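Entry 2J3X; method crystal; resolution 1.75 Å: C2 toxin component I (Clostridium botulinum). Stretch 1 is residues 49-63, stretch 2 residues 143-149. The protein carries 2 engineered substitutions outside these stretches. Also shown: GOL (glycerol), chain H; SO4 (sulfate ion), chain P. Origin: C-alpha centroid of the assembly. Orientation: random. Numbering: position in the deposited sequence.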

ATOM      1  N   TYR A  49     -17.010  -8.520  11.793  1.00 30.00           N
ATOM      2  CA  TYR A  49     -16.550  -9.370  10.679  1.00 28.09           C
ATOM      3  C   TYR A  49     -16.028  -8.548   9.532  1.00 25.35           C
ATOM      4  O   TYR A  49     -15.046  -8.938   8.953  1.00 24.87           O
ATOM      5  CB  TYR A  49     -17.625 -10.359  10.193  1.00 29.08           C
ATOM      6  CG  TYR A  49     -17.462 -11.112   8.822  1.00 30.07           C
ATOM      7  CD1 TYR A  49     -17.876 -10.517   7.629  1.00 30.09           C
ATOM      8  CD2 TYR A  49     -16.991 -12.437   8.742  1.00 34.09           C
ATOM      9  CE1 TYR A  49     -17.811 -11.191   6.373  1.00 31.62           C
ATOM     10  CE2 TYR A  49     -16.901 -13.141   7.462  1.00 32.01           C
ATOM     11  CZ  TYR A  49     -17.335 -12.511   6.276  1.00 33.43           C
ATOM     12  OH  TYR A  49     -17.334 -13.151   4.985  1.00 29.91           O
ATOM     13  N   LYS A  50     -16.681  -7.437   9.188  1.00 22.60           N
ATOM     14  CA  LYS A  50     -16.174  -6.600   8.087  1.00 20.37           C
ATOM     15  C   LYS A  50     -14.778  -6.081   8.408  1.00 20.45           C
ATOM     16  O   LYS A  50     -13.897  -6.092   7.573  1.00 18.15           O
ATOM     17  CB  LYS A  50     -17.093  -5.414   7.792  1.00 20.68           C
ATOM     18  CG  LYS A  50     -16.556  -4.573   6.624  1.00 18.48           C
ATOM     19  CD  LYS A  50     -17.572  -3.533   6.159  1.00 23.94           C
ATOM     20  CE  LYS A  50     -17.032  -2.818   4.947  1.00 27.17           C
ATOM     21  NZ  LYS A  50     -16.123  -1.727   5.353  1.00 33.53           N
ATOM     22  N   THR A  51     -14.585  -5.643   9.649  1.00 20.62           N
ATOM     23  CA  THR A  51     -13.256  -5.181  10.080  1.00 20.96           C
ATOM     24  C   THR A  51     -12.244  -6.329   9.972  1.00 19.70           C
ATOM     25  O   THR A  51     -11.123  -6.163   9.450  1.00 19.09           O
ATOM     26  CB  THR A  51     -13.338  -4.618  11.521  1.00 21.31           C
ATOM     27  OG1 THR A  51     -14.103  -3.406  11.470  1.00 21.82           O
ATOM     28  CG2 THR A  51     -11.918  -4.311  12.087  1.00 23.66           C
ATOM     29  N   LYS A  52     -12.660  -7.488  10.441  1.00 19.69           N
ATOM     30  CA  LYS A  52     -11.795  -8.666  10.466  1.00 19.22           C
ATOM     31  C   LYS A  52     -11.370  -9.088   9.043  1.00 18.33           C
ATOM     32  O   LYS A  52     -10.171  -9.395   8.770  1.00 16.15           O
ATOM     33  CB  LYS A  52     -12.511  -9.805  11.194  1.00 20.29           C
ATOM     34  CG  LYS A  52     -11.702 -11.106  11.285  1.00 25.78           C
ATOM     35  CD  LYS A  52     -12.265 -12.225  10.425  1.00 33.75           C
ATOM     36  CE  LYS A  52     -13.015 -13.210  11.297  1.00 37.58           C
ATOM     37  NZ  LYS A  52     -13.955 -14.022  10.474  1.00 41.55           N
ATOM     38  N   ILE A  53     -12.364  -9.191   8.157  1.00 16.76           N
ATOM     39  CA  ILE A  53     -12.108  -9.597   6.776  1.00 17.30           C
ATOM     40  C   ILE A  53     -11.287  -8.537   6.023  1.00 14.76           C
ATOM     41  O   ILE A  53     -10.380  -8.888   5.231  1.00 14.75           O
ATOM     42  CB  ILE A  53     -13.471  -9.880   6.056  1.00 18.47           C
ATOM     43  CG1 ILE A  53     -13.983 -11.272   6.456  1.00 21.41           C
ATOM     44  CG2 ILE A  53     -13.362  -9.816   4.537  1.00 23.51           C
ATOM     45  CD1 ILE A  53     -12.988 -12.512   6.049  1.00 23.45           C
ATOM     46  N   ASP A  54     -11.561  -7.250   6.274  1.00 13.24           N
ATOM     47  CA  ASP A  54     -10.765  -6.195   5.630  1.00 14.08           C
ATOM     48  C   ASP A  54      -9.308  -6.307   6.058  1.00 13.09           C
ATOM     49  O   ASP A  54      -8.407  -6.222   5.236  1.00 12.82           O
ATOM     50  CB  ASP A  54     -11.301  -4.763   5.963  1.00 12.78           C
ATOM     51  CG  ASP A  54     -12.490  -4.340   5.049  1.00 16.24           C
ATOM     52  OD1 ASP A  54     -12.667  -4.906   3.963  1.00 18.96           O
ATOM     53  OD2 ASP A  54     -13.221  -3.391   5.398  1.00 17.54           O
ATOM     54  N   ASN A  55      -9.084  -6.481   7.360  1.00 12.30           N
ATOM     55  CA  ASN A  55      -7.701  -6.633   7.850  1.00 12.50           C
ATOM     56  C   ASN A  55      -7.043  -7.874   7.283  1.00 11.20           C
ATOM     57  O   ASN A  55      -5.881  -7.856   6.886  1.00 11.10           O
ATOM     58  CB  ASN A  55      -7.742  -6.722   9.375  1.00 13.49           C
ATOM     59  CG  ASN A  55      -7.964  -5.379  10.035  1.00 15.14           C
ATOM     60  OD1 ASN A  55      -7.805  -4.319   9.430  1.00 16.43           O
ATOM     61  ND2 ASN A  55      -8.277  -5.421  11.319  1.00 19.28           N
ATOM     62  N   PHE A  56      -7.788  -8.968   7.226  1.00 11.68           N
ATOM     63  CA  PHE A  56      -7.282 -10.215   6.656  1.00 11.06           C
ATOM     64  C   PHE A  56      -6.919 -10.008   5.165  1.00 11.58           C
ATOM     65  O   PHE A  56      -5.914 -10.532   4.682  1.00  9.69           O
ATOM     66  CB  PHE A  56      -8.309 -11.343   6.855  1.00 13.43           C
ATOM     67  CG  PHE A  56      -7.774 -12.716   6.509  1.00 13.49           C
ATOM     68  CD1 PHE A  56      -6.985 -13.427   7.411  1.00 18.63           C
ATOM     69  CD2 PHE A  56      -7.984 -13.239   5.240  1.00 15.09           C
ATOM     70  CE1 PHE A  56      -6.460 -14.696   7.073  1.00 18.36           C
ATOM     71  CE2 PHE A  56      -7.449 -14.484   4.892  1.00 11.60           C
ATOM     72  CZ  PHE A  56      -6.707 -15.222   5.793  1.00 15.92           C
ATOM     73  N   SER A  57      -7.769  -9.300   4.428  1.00 11.41           N
ATOM     74  CA  SER A  57      -7.516  -9.064   3.003  1.00 10.97           C
ATOM     75  C   SER A  57      -6.238  -8.259   2.782  1.00  9.61           C
ATOM     76  O   SER A  57      -5.559  -8.395   1.743  1.00  9.89           O
ATOM     77  CB  SER A  57      -8.739  -8.406   2.302  1.00  9.94           C
ATOM     78  OG  SER A  57      -8.836  -6.992   2.610  1.00 10.39           O
ATOM     79  N   THR A  58      -5.877  -7.415   3.767  1.00 10.62           N
ATOM     80  CA  THR A  58      -4.588  -6.680   3.714  1.00  9.76           C
ATOM     81  C   THR A  58      -3.439  -7.637   4.062  1.00  8.82           C
ATOM     82  O   THR A  58      -2.415  -7.649   3.379  1.00  9.40           O
ATOM     83  CB  THR A  58      -4.650  -5.555   4.725  1.00 10.24           C
ATOM     84  OG1 THR A  58      -5.651  -4.609   4.279  1.00 11.00           O
ATOM     85  CG2 THR A  58      -3.301  -4.830   4.840  1.00  9.91           C
ATOM     86  N   ASP A  59      -3.600  -8.378   5.168  1.00  8.87           N
ATOM     87  CA  ASP A  59      -2.566  -9.316   5.632  1.00  9.66           C
ATOM     88  C   ASP A  59      -2.031 -10.244   4.536  1.00  9.61           C
ATOM     89  O   ASP A  59      -0.812 -10.445   4.409  1.00 11.19           O
ATOM     90  CB  ASP A  59      -3.140 -10.226   6.740  1.00  9.60           C
ATOM     91  CG  ASP A  59      -3.563  -9.459   7.973  1.00 12.50           C
ATOM     92  OD1 ASP A  59      -3.164  -8.303   8.171  1.00 12.34           O
ATOM     93  OD2 ASP A  59      -4.374 -10.048   8.725  1.00 14.02           O
ATOM     94  N   ILE A  60      -2.945 -10.812   3.753  1.00 10.44           N
ATOM     95  CA  ILE A  60      -2.548 -11.759   2.697  1.00  9.81           C
ATOM     96  C   ILE A  60      -1.751 -11.189   1.557  1.00 10.40           C
ATOM     97  O   ILE A  60      -1.009 -11.942   0.927  1.00 11.47           O
ATOM     98  CB  ILE A  60      -3.744 -12.592   2.186  1.00  9.87           C
ATOM     99  CG1 ILE A  60      -4.762 -11.650   1.513  1.00 11.09           C
ATOM    100  CG2 ILE A  60      -4.404 -13.376   3.400  1.00 10.90           C
ATOM    101  CD1 ILE A  60      -6.082 -12.320   1.152  1.00 14.31           C
ATOM    102  N   LEU A  61      -1.842  -9.854   1.313  1.00  7.90           N
ATOM    103  CA  LEU A  61      -1.003  -9.231   0.263  1.00  8.43           C
ATOM    104  C   LEU A  61       0.487  -9.254   0.679  1.00  8.30           C
ATOM    105  O   LEU A  61       1.397  -9.068  -0.141  1.00  9.22           O
ATOM    106  CB  LEU A  61      -1.419  -7.761   0.070  1.00  8.12           C
ATOM    107  CG  LEU A  61      -2.913  -7.533  -0.229  1.00  8.86           C
ATOM    108  CD1 LEU A  61      -3.062  -5.945  -0.351  1.00 10.39           C
ATOM    109  CD2 LEU A  61      -3.247  -8.198  -1.507  1.00 10.35           C
ATOM    110  N   PHE A  62       0.718  -9.391   2.011  1.00  9.58           N
ATOM    111  CA  PHE A  62       2.059  -9.286   2.622  1.00  9.92           C
ATOM    112  C   PHE A  62       2.396 -10.576   3.390  1.00 10.69           C
ATOM    113  O   PHE A  62       3.029 -10.539   4.445  1.00  9.83           O
ATOM    114  CB  PHE A  62       2.134  -8.049   3.539  1.00 10.70           C
ATOM    115  CG  PHE A  62       1.811  -6.765   2.786  1.00  8.94           C
ATOM    116  CD1 PHE A  62       2.681  -6.264   1.793  1.00 12.18           C
ATOM    117  CD2 PHE A  62       0.547  -6.165   2.977  1.00 11.69           C
ATOM    118  CE1 PHE A  62       2.288  -5.065   1.039  1.00 10.21           C
ATOM    119  CE2 PHE A  62       0.170  -5.030   2.218  1.00 11.44           C
ATOM    120  CZ  PHE A  62       1.038  -4.500   1.287  1.00 10.91           C
ATOM    121  N   SER A  63       1.901 -11.699   2.846  1.00  9.95           N
ATOM    122  CA  SER A  63       2.248 -13.029   3.312  1.00  9.85           C
ATOM    123  C   SER A  63       2.786 -13.805   2.121  1.00 10.00           C
ATOM    124  O   SER A  63       2.417 -13.534   0.954  1.00 10.01           O
ATOM    125  CB  SER A  63       1.008 -13.717   3.871  1.00 10.98           C
ATOM    126  OG  SER A  63       0.439 -12.960   4.949  1.00 10.40           O
ATOM    127  N   LYS A 143      -5.455   1.942  -0.249  1.00  9.04           N
ATOM    128  CA  LYS A 143      -6.311   1.167   0.611  1.00 10.43           C
ATOM    129  C   LYS A 143      -6.103  -0.308   0.249  1.00 10.97           C
ATOM    130  O   LYS A 143      -6.557  -0.782  -0.774  1.00  8.99           O
ATOM    131  CB  LYS A 143      -7.784   1.578   0.389  1.00 11.16           C
ATOM    132  CG  LYS A 143      -8.728   0.898   1.429  1.00 11.22           C
ATOM    133  CD  LYS A 143      -8.761   1.673   2.759  1.00 14.19           C
ATOM    134  CE  LYS A 143      -9.740   1.018   3.734  1.00 17.07           C
ATOM    135  NZ  LYS A 143      -9.625   1.840   4.985  1.00 16.20           N
ATOM    136  N   PHE A 144      -5.335  -1.018   1.078  1.00  9.97           N
ATOM    137  CA  PHE A 144      -5.020  -2.410   0.753  1.00  9.60           C
ATOM    138  C   PHE A 144      -6.226  -3.330   0.765  1.00  9.98           C
ATOM    139  O   PHE A 144      -6.299  -4.253  -0.066  1.00 11.41           O
ATOM    140  CB  PHE A 144      -3.934  -2.928   1.718  1.00 10.51           C
ATOM    141  CG  PHE A 144      -2.701  -2.101   1.699  1.00  8.00           C
ATOM    142  CD1 PHE A 144      -1.870  -2.029   0.551  1.00  9.62           C
ATOM    143  CD2 PHE A 144      -2.340  -1.377   2.846  1.00  9.56           C
ATOM    144  CE1 PHE A 144      -0.671  -1.243   0.580  1.00  8.16           C
ATOM    145  CE2 PHE A 144      -1.169  -0.595   2.882  1.00 11.56           C
ATOM    146  CZ  PHE A 144      -0.346  -0.517   1.744  1.00  8.67           C
ATOM    147  N   SER A 145      -7.195  -3.053   1.631  1.00  9.56           N
ATOM    148  CA  SER A 145      -8.384  -3.891   1.759  1.00 10.93           C
ATOM    149  C   SER A 145      -9.398  -3.406   0.723  1.00 11.13           C
ATOM    150  O   SER A 145      -9.099  -2.511  -0.053  1.00 11.23           O
ATOM    151  CB  SER A 145      -9.011  -3.774   3.156  1.00 11.30           C
ATOM    152  OG  SER A 145      -9.428  -2.410   3.389  1.00 13.18           O
ATOM    153  N   PHE A 146     -10.567  -4.042   0.706  1.00 12.60           N
ATOM    154  CA  PHE A 146     -11.706  -3.485  -0.036  1.00 12.53           C
ATOM    155  C   PHE A 146     -11.920  -2.071   0.484  1.00 13.67           C
ATOM    156  O   PHE A 146     -11.674  -1.800   1.680  1.00 13.90           O
ATOM    157  CB  PHE A 146     -12.942  -4.303   0.278  1.00 11.59           C
ATOM    158  CG  PHE A 146     -12.767  -5.745  -0.067  1.00 10.34           C
ATOM    159  CD1 PHE A 146     -12.718  -6.156  -1.422  1.00 10.12           C
ATOM    160  CD2 PHE A 146     -12.570  -6.674   0.955  1.00 10.50           C
ATOM    161  CE1 PHE A 146     -12.545  -7.530  -1.765  1.00 11.65           C
ATOM    162  CE2 PHE A 146     -12.399  -8.049   0.635  1.00 12.33           C
ATOM    163  CZ  PHE A 146     -12.392  -8.475  -0.703  1.00 10.65           C
ATOM    164  N   ILE A 147     -12.400  -1.201  -0.387  1.00 13.52           N
ATOM    165  CA  ILE A 147     -12.671   0.182  -0.027  1.00 14.62           C
ATOM    166  C   ILE A 147     -14.191   0.368  -0.010  1.00 14.46           C
ATOM    167  O   ILE A 147     -14.921  -0.286  -0.791  1.00 14.20           O
ATOM    168  CB  ILE A 147     -11.902   1.128  -0.992  1.00 14.00           C
ATOM    169  CG1 ILE A 147     -11.847   2.564  -0.493  1.00 16.38           C
ATOM    170  CG2 ILE A 147     -12.457   1.026  -2.414  1.00 14.75           C
ATOM    171  CD1 ILE A 147     -11.016   3.488  -1.429  1.00 17.82           C
ATOM    172  N   SER A 148     -14.687   1.156   0.946  1.00 14.17           N
ATOM    173  CA  SER A 148     -16.133   1.380   1.080  1.00 15.46           C
ATOM    174  C   SER A 148     -16.413   2.805   0.665  1.00 15.32           C
ATOM    175  O   SER A 148     -15.623   3.689   0.972  1.00 15.27           O
ATOM    176  CB  SER A 148     -16.558   1.203   2.524  1.00 15.54           C
ATOM    177  OG  SER A 148     -16.386  -0.155   2.953  1.00 17.67           O
ATOM    178  N   LEU A 149     -17.511   3.042  -0.048  1.00 13.57           N
ATOM    179  CA  LEU A 149     -17.882   4.403  -0.439  1.00 13.15           C
ATOM    180  C   LEU A 149     -19.223   4.725   0.213  1.00 13.09           C
ATOM    181  O   LEU A 149     -20.262   4.197  -0.249  1.00 13.07           O
ATOM    182  CB  LEU A 149     -18.014   4.501  -1.954  1.00 13.12           C
ATOM    183  CG  LEU A 149     -18.298   5.933  -2.442  1.00 12.71           C
ATOM    184  CD1 LEU A 149     -17.043   6.839  -2.630  1.00 13.33           C
ATOM    185  CD2 LEU A 149     -19.084   5.898  -3.799  1.00 13.98           C
TER
HETATM  186  C1  GOL H1438      -5.974  -1.860   6.571  1.00 43.81           C
HETATM  187  O1  GOL H1438      -6.746  -3.040   6.517  1.00 45.60           O
HETATM  188  C2  GOL H1438      -5.670  -1.491   5.142  1.00 41.68           C
HETATM  189  O2  GOL H1438      -6.809  -1.402   4.326  1.00 40.95           O
HETATM  190  C3  GOL H1438      -5.143  -0.101   5.075  1.00 39.00           C
HETATM  191  O3  GOL H1438      -5.227   0.003   3.693  1.00 25.07           O
HETATM  192  S   SO4 P1446     -13.402  -1.490   8.264  1.00 29.28           S
HETATM  193  O1  SO4 P1446     -14.792  -1.900   8.026  1.00 25.55           O
HETATM  194  O2  SO4 P1446     -12.432  -2.450   7.710  1.00 28.64           O
HETATM  195  O3  SO4 P1446     -13.144  -0.188   7.639  1.00 30.54           O
HETATM  196  O4  SO4 P1446     -13.191  -1.493   9.716  1.00 32.57           O
HETATM  197  O   HOH W   1     -13.678  -1.132   3.412  1.00 19.46           O

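Stretch 1 is largely helical, and one side of the helix packs against stretch 2. Together they bury 454 Å² of surface, both sides summed. Tyr49 does not reach stretch 2.

Lys50 makes the direct hydrogen bond between the stretches. Its CA-to-CB bond points sideways, but chi1 to chi3 are all t, and the extended chain carries NZ to 2.9 Å from Ser148 OG. The same NZ forms a salt bridge with Asp54 OD2 at 3.3 Å; the hydrogen bond within it is weak. NZ also donates to sulfate O1. Water 1 accepts from Lys50 NZ and donates to Asp54 OD2 and to Phe146 O, at 2.7 Å from the latter, so it links the helix to the stretch 2 backbone.

Ile53 is buried and apolar. Its CG2 lies 4.4 Å from Phe146 CE2, at the edge of that ring. Asp54 OD1 is also at this edge, 3.5 Å from Phe146 CD2. Here the backbones come closest: the CA atoms of Asp54 and Ser145 are 5.1 Å apart, and Asp54 O is 3.3 Å from Ser145 CB. The small serine side chain suits this tight approach.

Ser57, unlike these, points toward stretch 2. Its OG donates to Asp54 O at 2.8 Å, satisfying the hydroxyl within the helix, and sits 3.2 Å from Ser145 CA. Thr58 OG1 lies 3.5 Å from Phe144 CB and hydrogen-bonds glycerol O1. The glycerol, probably from the crystallisation liquor, also accepts from the backbone N atoms of Phe144 and Ser145, so it bridges the stretches.

The last contacts are apolar. Leu61 CD1 is 3.8 Å from Phe144 CB. Phe62 directs its ring edge at one face of Phe144, with Phe62 CZ 3.7 Å from Phe144 CE1 and the planes at 89°. Both phenylalanines are buried.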